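Local structure of DUF7790 domain-containing protein (6ULO) at residues A[56-62]-A[78-82]; A[222-228]-A[251-257]; A[260-266]-A[309-314]; A[277-282]-A[314-318]. The protein is of unknown function but is a probable membrane protein whose soluble part adopts a fold related to the NADP-binding Rossmann superfamily. All coordinates share one frame; numbering follows the deposited sequence. Where two conformers were deposited one is given.

Contact 1 (A[56-62]-A[78-82]); sequences LIPHVQN and IAAWA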
# COMPACT_ATOMS: atom_id res chain seq x y z
N LEU A 56 -11.80 6.20 3.35
CA LEU A 56 -11.86 5.09 2.40
C LEU A 56 -12.71 3.94 2.90
O LEU A 56 -13.09 3.09 2.09
CB LEU A 56 -10.45 4.57 2.16
CG LEU A 56 -9.47 5.57 1.54
CD1 LEU A 56 -8.08 4.97 1.52
CD2 LEU A 56 -9.93 6.01 0.14
N ILE A 57 -12.95 3.85 4.22
CA ILE A 57 -13.58 2.65 4.78
C ILE A 57 -14.82 2.19 4.02
O ILE A 57 -14.88 1.02 3.65
CB ILE A 57 -13.82 2.81 6.28
CG1 ILE A 57 -12.49 2.91 7.03
CG2 ILE A 57 -14.68 1.62 6.80
CD1 ILE A 57 -12.66 3.34 8.49
N PRO A 58 -15.81 3.03 3.76
CA PRO A 58 -17.03 2.52 3.10
C PRO A 58 -16.78 2.04 1.69
O PRO A 58 -17.56 1.23 1.19
CB PRO A 58 -18.01 3.70 3.13
CG PRO A 58 -17.23 4.89 3.61
CD PRO A 58 -15.96 4.42 4.25
N HIS A 59 -15.73 2.54 1.03
CA HIS A 59 -15.38 2.12 -0.32
C HIS A 59 -14.61 0.81 -0.36
O HIS A 59 -14.86 -0.03 -1.23
CB HIS A 59 -14.58 3.22 -0.99
CG HIS A 59 -15.34 4.49 -1.11
ND1 HIS A 59 -16.32 4.67 -2.06
CD2 HIS A 59 -15.31 5.63 -0.37
CE1 HIS A 59 -16.85 5.86 -1.91
NE2 HIS A 59 -16.26 6.46 -0.90
N VAL A 60 -13.64 0.63 0.54
CA VAL A 60 -12.77 -0.53 0.46
C VAL A 60 -13.20 -1.70 1.33
O VAL A 60 -12.68 -2.81 1.14
CB VAL A 60 -11.31 -0.16 0.75
CG1 VAL A 60 -10.81 0.90 -0.20
CG2 VAL A 60 -11.14 0.27 2.21
N GLN A 61 -14.08 -1.50 2.31
CA GLN A 61 -14.36 -2.57 3.25
C GLN A 61 -14.83 -3.83 2.53
O GLN A 61 -15.69 -3.79 1.64
CB GLN A 61 -15.37 -2.14 4.31
CG GLN A 61 -16.72 -1.73 3.78
CD GLN A 61 -17.59 -1.19 4.88
OE1 GLN A 61 -17.25 -1.31 6.06
NE2 GLN A 61 -18.72 -0.57 4.52
N ASN A 62 -14.21 -4.96 2.89
CA ASN A 62 -14.61 -6.28 2.39
C ASN A 62 -14.43 -6.48 0.89
O ASN A 62 -14.94 -7.46 0.36
CB ASN A 62 -16.03 -6.63 2.81
CG ASN A 62 -16.19 -6.63 4.29
OD1 ASN A 62 -15.32 -7.13 5.01
ND2 ASN A 62 -17.28 -6.06 4.77
N ILE A 78 -5.35 -0.36 4.93
CA ILE A 78 -6.41 -0.49 3.94
C ILE A 78 -6.72 -1.97 3.68
O ILE A 78 -7.89 -2.37 3.55
CB ILE A 78 -6.02 0.24 2.65
CG1 ILE A 78 -5.74 1.72 2.92
CG2 ILE A 78 -7.06 0.04 1.58
CD1 ILE A 78 -5.13 2.48 1.72
N ALA A 79 -5.67 -2.80 3.62
CA ALA A 79 -5.85 -4.24 3.36
C ALA A 79 -6.63 -4.92 4.47
O ALA A 79 -7.40 -5.85 4.21
CB ALA A 79 -4.50 -4.92 3.18
N ALA A 80 -6.44 -4.49 5.73
CA ALA A 80 -7.23 -5.09 6.81
C ALA A 80 -8.70 -4.74 6.65
O ALA A 80 -9.58 -5.59 6.86
CB ALA A 80 -6.69 -4.62 8.17
N TRP A 81 -9.00 -3.48 6.29
CA TRP A 81 -10.40 -3.11 6.04
C TRP A 81 -10.98 -3.93 4.90
O TRP A 81 -12.14 -4.35 4.94
CB TRP A 81 -10.46 -1.63 5.68
CG TRP A 81 -10.10 -0.68 6.78
CD1 TRP A 81 -10.11 -0.94 8.12
CD2 TRP A 81 -9.64 0.67 6.64
NE1 TRP A 81 -9.71 0.18 8.84
CE2 TRP A 81 -9.42 1.18 7.95
CE3 TRP A 81 -9.41 1.50 5.54
CZ2 TRP A 81 -9.01 2.49 8.17
CZ3 TRP A 81 -8.95 2.79 5.76
CH2 TRP A 81 -8.79 3.28 7.05
N ALA A 82 -10.19 -4.12 3.84
CA ALA A 82 -10.65 -4.86 2.67
C ALA A 82 -10.70 -6.36 2.91
O ALA A 82 -11.35 -7.07 2.13
CB ALA A 82 -9.72 -4.56 1.50
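Helix 74-82, which follows strand 66-69 of the central sheet, packs its W81 against I57 of the short helix 57-60. CG1 of I57 stands over the middle of the six-membered ring of W81, 3.4 Å from its centroid and only 3° off the ring normal, a CH-pi contact over the face. With CG1 anti to its own carbonyl carbon (chi1 -65°), I57 sends the longer branch across the indole at about a right angle, and CD1 continues outward to lie 3.8 Å from W81 CZ2. V60 comes to the same ring differently: its CG2 sits at the edge, near the plane, 3.9 Å from W81 CE3. The indole nitrogen NE1 donates to the backbone oxygen of K170, which helps to fix the ring's rotation. Both helices belong to the layer over one face of a Rossmann-like sheet, and the hydrophobic side of each is turned toward the strands: V60, I78 and A82 all touch I220 of strand 218-222. There L56 CD1 meets I78 CD1 at 3.9 Å, and V60 CG2 reaches I78 CG2 at 4.1 Å. Where helix 57-60 runs out, contact passes to the backbone. N62 N donates to W81 O over 3.0 Å with a nearly straight N-H...O angle of 165°, the donor tilted somewhat from the carbonyl plane. The same oxygen has Q61 CA 3.3 Å away as a CA-H...O partner, while A82 CA lies 3.3 Å from V60 O in a second such contact.

Contact 2 (A[222-228]-A[251-257]); sequences YFSNAEE and VVRTISV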
# COMPACT_ATOMS: atom_id res chain seq x y z
N TYR A 222 -3.27 0.59 -4.71
CA TYR A 222 -3.07 1.87 -4.04
C TYR A 222 -1.84 2.57 -4.60
O TYR A 222 -0.74 1.99 -4.60
CB TYR A 222 -2.92 1.64 -2.53
CG TYR A 222 -2.39 2.84 -1.75
CD1 TYR A 222 -3.24 3.90 -1.35
CD2 TYR A 222 -1.05 2.93 -1.41
CE1 TYR A 222 -2.73 4.97 -0.61
CE2 TYR A 222 -0.56 4.00 -0.66
CZ TYR A 222 -1.40 5.02 -0.28
OH TYR A 222 -0.89 6.06 0.43
N PHE A 223 -2.02 3.79 -5.09
CA PHE A 223 -0.96 4.59 -5.68
C PHE A 223 -0.48 5.73 -4.80
O PHE A 223 0.39 6.47 -5.23
CB PHE A 223 -1.41 5.19 -7.01
CG PHE A 223 -1.73 4.17 -8.07
CD1 PHE A 223 -0.82 3.16 -8.41
CD2 PHE A 223 -2.95 4.22 -8.75
CE1 PHE A 223 -1.13 2.24 -9.43
CE2 PHE A 223 -3.25 3.30 -9.76
CZ PHE A 223 -2.35 2.33 -10.10
N SER A 224 -1.09 5.97 -3.63
CA SER A 224 -0.83 7.21 -2.90
C SER A 224 -1.02 8.37 -3.87
O SER A 224 -1.94 8.30 -4.69
CB SER A 224 0.55 7.13 -2.22
OG SER A 224 0.78 8.30 -1.44
N ASN A 225 -0.16 9.38 -3.83
CA ASN A 225 -0.21 10.44 -4.83
C ASN A 225 0.89 10.28 -5.86
O ASN A 225 1.29 11.26 -6.50
CB ASN A 225 -0.18 11.84 -4.19
CG ASN A 225 1.17 12.20 -3.62
OD1 ASN A 225 1.84 11.34 -3.01
ND2 ASN A 225 1.58 13.47 -3.78
N ALA A 226 1.37 9.04 -6.06
CA ALA A 226 2.48 8.83 -6.99
C ALA A 226 2.16 9.32 -8.40
O ALA A 226 3.07 9.78 -9.10
CB ALA A 226 2.85 7.35 -7.03
N GLU A 227 0.88 9.25 -8.81
CA GLU A 227 0.53 9.65 -10.17
C GLU A 227 0.70 11.15 -10.37
O GLU A 227 0.73 11.60 -11.51
CB GLU A 227 -0.91 9.24 -10.49
CG GLU A 227 -1.18 7.73 -10.51
CD GLU A 227 -2.65 7.46 -10.35
OE1 GLU A 227 -3.11 7.55 -9.20
OE2 GLU A 227 -3.34 7.19 -11.35
N GLU A 228 0.78 11.94 -9.29
CA GLU A 228 1.03 13.36 -9.47
C GLU A 228 2.39 13.65 -10.06
O GLU A 228 2.64 14.79 -10.48
CB GLU A 228 0.89 14.07 -8.12
CG GLU A 228 -0.51 13.98 -7.54
CD GLU A 228 -0.81 15.10 -6.57
OE1 GLU A 228 -0.25 15.11 -5.46
OE2 GLU A 228 -1.64 15.97 -6.91
N VAL A 251 -9.04 1.34 -7.58
CA VAL A 251 -7.87 2.20 -7.39
C VAL A 251 -8.11 3.08 -6.18
O VAL A 251 -9.20 3.65 -6.04
CB VAL A 251 -7.66 3.10 -8.62
CG1 VAL A 251 -6.53 4.10 -8.38
CG2 VAL A 251 -7.43 2.30 -9.91
N VAL A 252 -7.09 3.26 -5.35
CA VAL A 252 -7.07 4.27 -4.32
C VAL A 252 -5.90 5.21 -4.60
O VAL A 252 -4.77 4.77 -4.79
CB VAL A 252 -6.91 3.63 -2.93
CG1 VAL A 252 -6.77 4.73 -1.84
CG2 VAL A 252 -8.03 2.65 -2.65
N ARG A 253 -6.16 6.53 -4.58
CA ARG A 253 -5.10 7.51 -4.80
C ARG A 253 -5.43 8.75 -3.97
O ARG A 253 -6.54 8.92 -3.45
CB ARG A 253 -4.98 7.91 -6.29
CG ARG A 253 -6.21 8.64 -6.82
CD ARG A 253 -6.01 9.25 -8.18
NE ARG A 253 -5.75 8.26 -9.23
CZ ARG A 253 -6.68 7.66 -9.97
NH1 ARG A 253 -7.97 7.89 -9.76
NH2 ARG A 253 -6.31 6.81 -10.94
N THR A 254 -4.44 9.63 -3.90
CA THR A 254 -4.66 10.98 -3.38
C THR A 254 -4.10 11.98 -4.38
O THR A 254 -3.26 11.65 -5.23
CB THR A 254 -3.93 11.16 -2.04
OG1 THR A 254 -2.55 10.76 -2.17
CG2 THR A 254 -4.59 10.36 -0.97
N ILE A 255 -4.59 13.22 -4.27
CA ILE A 255 -4.04 14.35 -5.01
C ILE A 255 -3.87 15.53 -4.06
O ILE A 255 -4.39 15.56 -2.94
CB ILE A 255 -4.87 14.77 -6.24
CG1 ILE A 255 -6.28 15.22 -5.83
CG2 ILE A 255 -4.79 13.67 -7.36
CD1 ILE A 255 -6.96 16.06 -6.94
N SER A 256 -3.12 16.52 -4.55
CA SER A 256 -2.82 17.68 -3.72
C SER A 256 -2.86 18.99 -4.50
O SER A 256 -2.34 19.99 -4.00
CB SER A 256 -1.46 17.49 -3.03
OG SER A 256 -0.41 17.36 -3.97
N VAL A 257 -3.43 18.99 -5.69
CA VAL A 257 -3.50 20.17 -6.54
C VAL A 257 -4.97 20.46 -6.80
O VAL A 257 -5.86 19.64 -6.56
CB VAL A 257 -2.74 19.97 -7.88
CG1 VAL A 257 -1.29 19.66 -7.62
CG2 VAL A 257 -3.37 18.85 -8.66
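R253 reaches from strand 249-255 to E227 of the short 3-10 segment that follows the turn after strand 218-222. Its CB rests 3.5 Å from S224 O; chi1 of 65° places CG between the backbone N and carbonyl carbon, and a bend at chi3 folds the chain so that CD passes close by E227 OE1. The guanidinium then grips the carboxylate side-on: NE donates to E227 OE1 at 2.7 Å and NH2 to E227 OE2 at 3.0 Å, the two planes 35° apart. V251 CG1 lies over one guanidinium face, F286 adds a cation-pi contact, and NH1 turns to Q281 OE1. E227 OE2 is also bonded to Y232 OH.

At the strand's end E228 takes over. Its OE1 receives S256 OG at 2.7 Å on the syn lone pair and N225 ND2 at 3.0 Å on the anti one, while OE2 is met by S256 N at 2.8 Å from above the carboxylate plane. Y222 pairs with V252 as parallel strands, F223 N bonding to V252 O; beyond it the chain turns away, and T254 N reaches S224 O from above the carbonyl plane, both bonds 2.9 Å. E50 binds the hydroxyls of Y222, S224 and T254. The chemistry implies a buried ion pair whose charges probably keep both partners ionised, beside a second carboxylate stabilised by neutral donors alone within the two segments.

Contact 3 (A[260-266]-A[309-314]); sequences DLFPWSP and VDKKNG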
# COMPACT_ATOMS: atom_id res chain seq x y z
N ASP A 260 -9.38 24.01 -5.18
CA ASP A 260 -10.68 24.62 -5.46
C ASP A 260 -11.69 23.58 -5.95
O ASP A 260 -12.87 23.64 -5.60
CB ASP A 260 -10.55 25.77 -6.48
CG ASP A 260 -10.00 25.30 -7.82
OD1 ASP A 260 -8.91 24.66 -7.85
OD2 ASP A 260 -10.67 25.55 -8.85
N LEU A 261 -11.24 22.62 -6.77
CA LEU A 261 -12.12 21.55 -7.24
C LEU A 261 -12.16 20.38 -6.28
O LEU A 261 -13.21 19.73 -6.13
CB LEU A 261 -11.60 21.00 -8.56
CG LEU A 261 -11.56 22.00 -9.71
CD1 LEU A 261 -11.00 21.25 -10.93
CD2 LEU A 261 -12.96 22.57 -10.00
N PHE A 262 -11.04 20.13 -5.61
CA PHE A 262 -10.81 18.90 -4.85
C PHE A 262 -10.28 19.31 -3.48
O PHE A 262 -9.08 19.20 -3.19
CB PHE A 262 -9.81 18.01 -5.60
CG PHE A 262 -10.25 17.64 -6.97
CD1 PHE A 262 -11.37 16.87 -7.17
CD2 PHE A 262 -9.56 18.10 -8.09
CE1 PHE A 262 -11.80 16.53 -8.48
CE2 PHE A 262 -9.98 17.78 -9.38
CZ PHE A 262 -11.11 17.00 -9.56
N PRO A 263 -11.16 19.76 -2.59
CA PRO A 263 -10.68 20.33 -1.32
C PRO A 263 -9.98 19.27 -0.47
O PRO A 263 -10.34 18.08 -0.47
CB PRO A 263 -11.95 20.86 -0.65
CG PRO A 263 -12.93 21.09 -1.78
CD PRO A 263 -12.60 20.00 -2.80
N TRP A 264 -8.95 19.70 0.26
CA TRP A 264 -8.24 18.76 1.13
C TRP A 264 -9.13 18.39 2.31
O TRP A 264 -9.84 19.22 2.88
CB TRP A 264 -6.93 19.38 1.62
CG TRP A 264 -6.04 19.70 0.46
CD1 TRP A 264 -6.14 19.22 -0.81
CD2 TRP A 264 -4.96 20.63 0.46
NE1 TRP A 264 -5.16 19.75 -1.59
CE2 TRP A 264 -4.43 20.64 -0.85
CE3 TRP A 264 -4.39 21.47 1.43
CZ2 TRP A 264 -3.35 21.44 -1.21
CZ3 TRP A 264 -3.32 22.26 1.07
CH2 TRP A 264 -2.81 22.25 -0.24
N SER A 265 -9.12 17.12 2.67
CA SER A 265 -10.02 16.65 3.71
C SER A 265 -9.78 17.39 5.02
O SER A 265 -8.62 17.69 5.36
CB SER A 265 -9.78 15.16 3.95
OG SER A 265 -9.91 14.46 2.73
N PRO A 266 -10.84 17.71 5.76
CA PRO A 266 -10.66 18.23 7.12
C PRO A 266 -9.74 17.30 7.93
O PRO A 266 -9.88 16.07 7.90
CB PRO A 266 -12.09 18.24 7.69
CG PRO A 266 -12.99 18.15 6.55
CD PRO A 266 -12.25 17.45 5.45
N VAL A 309 -17.53 14.58 -6.79
CA VAL A 309 -16.72 15.11 -5.68
C VAL A 309 -17.59 15.34 -4.45
O VAL A 309 -18.64 16.00 -4.52
CB VAL A 309 -15.98 16.40 -6.08
CG1 VAL A 309 -15.01 16.80 -4.98
CG2 VAL A 309 -15.27 16.25 -7.42
N ASP A 310 -17.15 14.81 -3.31
CA ASP A 310 -17.61 15.22 -1.99
C ASP A 310 -16.64 16.31 -1.54
O ASP A 310 -15.53 16.03 -1.09
CB ASP A 310 -17.65 14.00 -1.06
CG ASP A 310 -17.84 14.36 0.42
OD1 ASP A 310 -17.81 15.56 0.79
OD2 ASP A 310 -18.02 13.41 1.21
N LYS A 311 -17.08 17.56 -1.70
CA LYS A 311 -16.25 18.72 -1.38
C LYS A 311 -16.16 18.99 0.11
O LYS A 311 -15.25 19.69 0.55
CB LYS A 311 -16.75 19.97 -2.12
CG LYS A 311 -16.55 19.85 -3.63
CD LYS A 311 -16.89 21.11 -4.40
CE LYS A 311 -15.82 22.15 -4.17
NZ LYS A 311 -16.12 23.38 -4.97
N LYS A 312 -17.09 18.44 0.89
CA LYS A 312 -17.06 18.64 2.34
C LYS A 312 -15.96 17.79 2.98
O LYS A 312 -15.13 18.29 3.75
CB LYS A 312 -18.42 18.30 2.97
CG LYS A 312 -18.46 18.46 4.52
CD LYS A 312 -18.16 19.91 4.89
CE LYS A 312 -18.25 20.22 6.38
NZ LYS A 312 -17.63 21.57 6.64
N ASN A 313 -15.93 16.51 2.66
CA ASN A 313 -14.96 15.63 3.29
C ASN A 313 -13.70 15.46 2.45
O ASN A 313 -12.69 14.94 2.96
CB ASN A 313 -15.61 14.28 3.59
CG ASN A 313 -16.76 14.42 4.52
OD1 ASN A 313 -16.57 14.79 5.67
ND2 ASN A 313 -17.97 14.21 4.01
N GLY A 314 -13.73 15.88 1.19
CA GLY A 314 -12.53 15.78 0.38
C GLY A 314 -12.26 14.41 -0.21
O GLY A 314 -11.14 13.92 -0.12
O HOH W 1 -14.12 25.37 -4.07
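S265 and N313 provide the firm polar link between the loop 260-266 and the turn 309-314: S265 OG donates to N313 O over 2.8 Å, in the carbonyl plane. The same hydroxyl has a weaker partner in F276 O. Two residues earlier in the loop, P263 O is taken by the ring nitrogen ND1 of H277, and it also faces the CA of G314. At the solvent side K311 folds along P263, its chain bent at chi3 (73°), which carries NZ round to D260 O; that direct bond is weak at 3.3 Å. A water bridges the same two atoms, donating to D260 O at 2.6 Å and accepting from K311 NZ at 3.0 Å. Apolar contacts flank these bonds. F262 CE1 touches V309 CG2 at 3.6 Å, the two side chains crossing at about a right angle, and the ring of P266 lies against K312 O.

The turn itself is tied down by D310. Its OD1 accepts from N313 N at 2.8 Å, met from above the carboxylate plane by a nearly straight bond (177°), and its OD2 uses the syn lone pair to accept from N313 ND2 at 2.9 Å, in the amide plane. One carboxylate thus holds both the backbone and the side-chain nitrogen of N313, while D310 O receives G314 N. This is an Asx motif at the start of a beta-hairpin turn joining strands 307-310 and 315-318, closed by a G1 beta bulge in which G314, at positive phi, and I315 both face D310.

Contact 4 (A[277-282]-A[314-318]); sequences HYCVQK and GITVV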
# COMPACT_ATOMS: atom_id res chain seq x y z
N HIS A 277 -6.61 15.38 -1.02
CA HIS A 277 -7.94 14.94 -1.41
C HIS A 277 -7.84 13.47 -1.83
O HIS A 277 -6.85 13.07 -2.45
CB HIS A 277 -8.43 15.81 -2.57
CG HIS A 277 -9.85 15.56 -2.99
ND1 HIS A 277 -10.90 16.33 -2.53
CD2 HIS A 277 -10.38 14.66 -3.85
CE1 HIS A 277 -12.02 15.90 -3.09
NE2 HIS A 277 -11.73 14.89 -3.90
N TYR A 278 -8.83 12.66 -1.44
CA TYR A 278 -8.79 11.21 -1.64
C TYR A 278 -9.64 10.86 -2.85
O TYR A 278 -10.61 11.56 -3.16
CB TYR A 278 -9.31 10.51 -0.36
CG TYR A 278 -8.36 10.77 0.78
CD1 TYR A 278 -7.42 9.81 1.16
CD2 TYR A 278 -8.36 12.00 1.46
CE1 TYR A 278 -6.50 10.09 2.17
CE2 TYR A 278 -7.44 12.29 2.45
CZ TYR A 278 -6.52 11.32 2.81
OH TYR A 278 -5.60 11.59 3.78
N CYS A 279 -9.32 9.76 -3.51
CA CYS A 279 -10.05 9.39 -4.71
C CYS A 279 -10.07 7.87 -4.86
O CYS A 279 -9.02 7.21 -4.73
CB CYS A 279 -9.41 10.05 -5.92
SG CYS A 279 -10.18 9.68 -7.50
N VAL A 280 -11.25 7.32 -5.15
CA VAL A 280 -11.37 5.92 -5.54
C VAL A 280 -11.96 5.86 -6.96
O VAL A 280 -12.62 6.79 -7.43
CB VAL A 280 -12.20 5.08 -4.55
CG1 VAL A 280 -11.54 5.11 -3.22
CG2 VAL A 280 -13.63 5.61 -4.46
N GLN A 281 -11.72 4.73 -7.62
CA GLN A 281 -12.11 4.57 -9.02
C GLN A 281 -12.07 3.09 -9.31
O GLN A 281 -11.06 2.44 -9.02
CB GLN A 281 -11.11 5.30 -9.92
CG GLN A 281 -11.31 5.09 -11.41
CD GLN A 281 -10.35 5.91 -12.26
OE1 GLN A 281 -9.30 6.37 -11.77
NE2 GLN A 281 -10.70 6.11 -13.53
N LYS A 282 -13.11 2.53 -9.91
CA LYS A 282 -13.00 1.11 -10.27
C LYS A 282 -11.81 0.89 -11.19
O LYS A 282 -11.56 1.68 -12.11
CB LYS A 282 -14.30 0.62 -10.92
CG LYS A 282 -15.43 0.34 -9.92
CD LYS A 282 -16.68 -0.20 -10.58
CE LYS A 282 -17.69 -0.68 -9.55
NZ LYS A 282 -18.94 -1.17 -10.17
N GLY A 314 -13.73 15.88 1.19
CA GLY A 314 -12.53 15.78 0.38
C GLY A 314 -12.26 14.41 -0.21
O GLY A 314 -11.14 13.92 -0.12
N ILE A 315 -13.27 13.78 -0.79
CA ILE A 315 -13.11 12.50 -1.45
C ILE A 315 -13.95 12.48 -2.73
O ILE A 315 -15.08 12.99 -2.76
CB ILE A 315 -13.40 11.33 -0.48
CG1 ILE A 315 -13.21 9.98 -1.19
CG2 ILE A 315 -14.80 11.47 0.14
CD1 ILE A 315 -13.13 8.78 -0.22
N THR A 316 -13.40 11.87 -3.78
CA THR A 316 -14.00 11.77 -5.10
C THR A 316 -14.11 10.30 -5.49
O THR A 316 -13.24 9.48 -5.15
CB THR A 316 -13.11 12.53 -6.10
OG1 THR A 316 -13.26 13.94 -5.89
CG2 THR A 316 -13.44 12.24 -7.53
N VAL A 317 -15.21 9.96 -6.18
CA VAL A 317 -15.33 8.70 -6.90
C VAL A 317 -15.25 9.03 -8.38
O VAL A 317 -16.06 9.82 -8.87
CB VAL A 317 -16.67 8.01 -6.60
CG1 VAL A 317 -16.81 6.72 -7.40
CG2 VAL A 317 -16.86 7.79 -5.09
N VAL A 318 -14.32 8.42 -9.09
CA VAL A 318 -14.30 8.55 -10.55
C VAL A 318 -15.21 7.46 -11.10
O VAL A 318 -14.80 6.29 -11.22
CB VAL A 318 -12.90 8.49 -11.16
CG1 VAL A 318 -12.98 8.51 -12.68
CG2 VAL A 318 -12.04 9.65 -10.67
O HOH W 2 -15.57 3.83 -10.66
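H277 and T316 make the side-chain hydrogen bond between the parallel strands 277-282 and 315-318. H277 NE2 and T316 OG1 are 2.7 Å apart, and either may be the donor, the hydroxyl lying at the ring's edge. A chi1 of -174° extends the imidazole toward the neighbouring strand, where one face lies over the carbonyl carbon of G314.

Backbone pairing is regular: Y278 N to G314 O, T316 N to Y278 O, V280 N to T316 O and V318 N to V280 O are all 2.9 Å. Where the pairing ends, a water bridges the strands, donating to V318 O at 2.6 Å and accepting from K282 N.

Apolar contacts occupy both faces. C279 SG meets V318 CG2 at 3.7 Å on one, and V280 CG2 meets V317 CG2 at 3.9 Å on the other. Q281 runs alongside V318, pointing the same way, and its amide NE2 binds N285.

In the sheet, strand 249-255 borders 277-282 and strand 307-310 borders 315-318. M303 of helix 299-306 covers H277, C279 and T316, helix 283-291 packs on Q281 and V318, and across the sheet L56 reaches V280.

All four contacts lie in one mixed sheet or in the helices and loops packed on it. Contact 1 comes first along the chain, then contact 2; contacts 3 and 4 follow with alternating segments and share G314. Contact 1 sits on one face: L56 and V60 pack on V252 of contact 2, its centre about 17 Å away, and H59 packs on V280, I315 and V317 of contact 4, about 14 Å off. Contacts 2 and 4, with centres about 9 Å apart, include the neighbouring strands 249-255 and 277-282, which bond to each other. Contact 3 lies at the end of the outermost strand 307-310, its centre about 10 Å from that of contact 4. Together they tie the Rossmann-like core to the C-terminal hairpin.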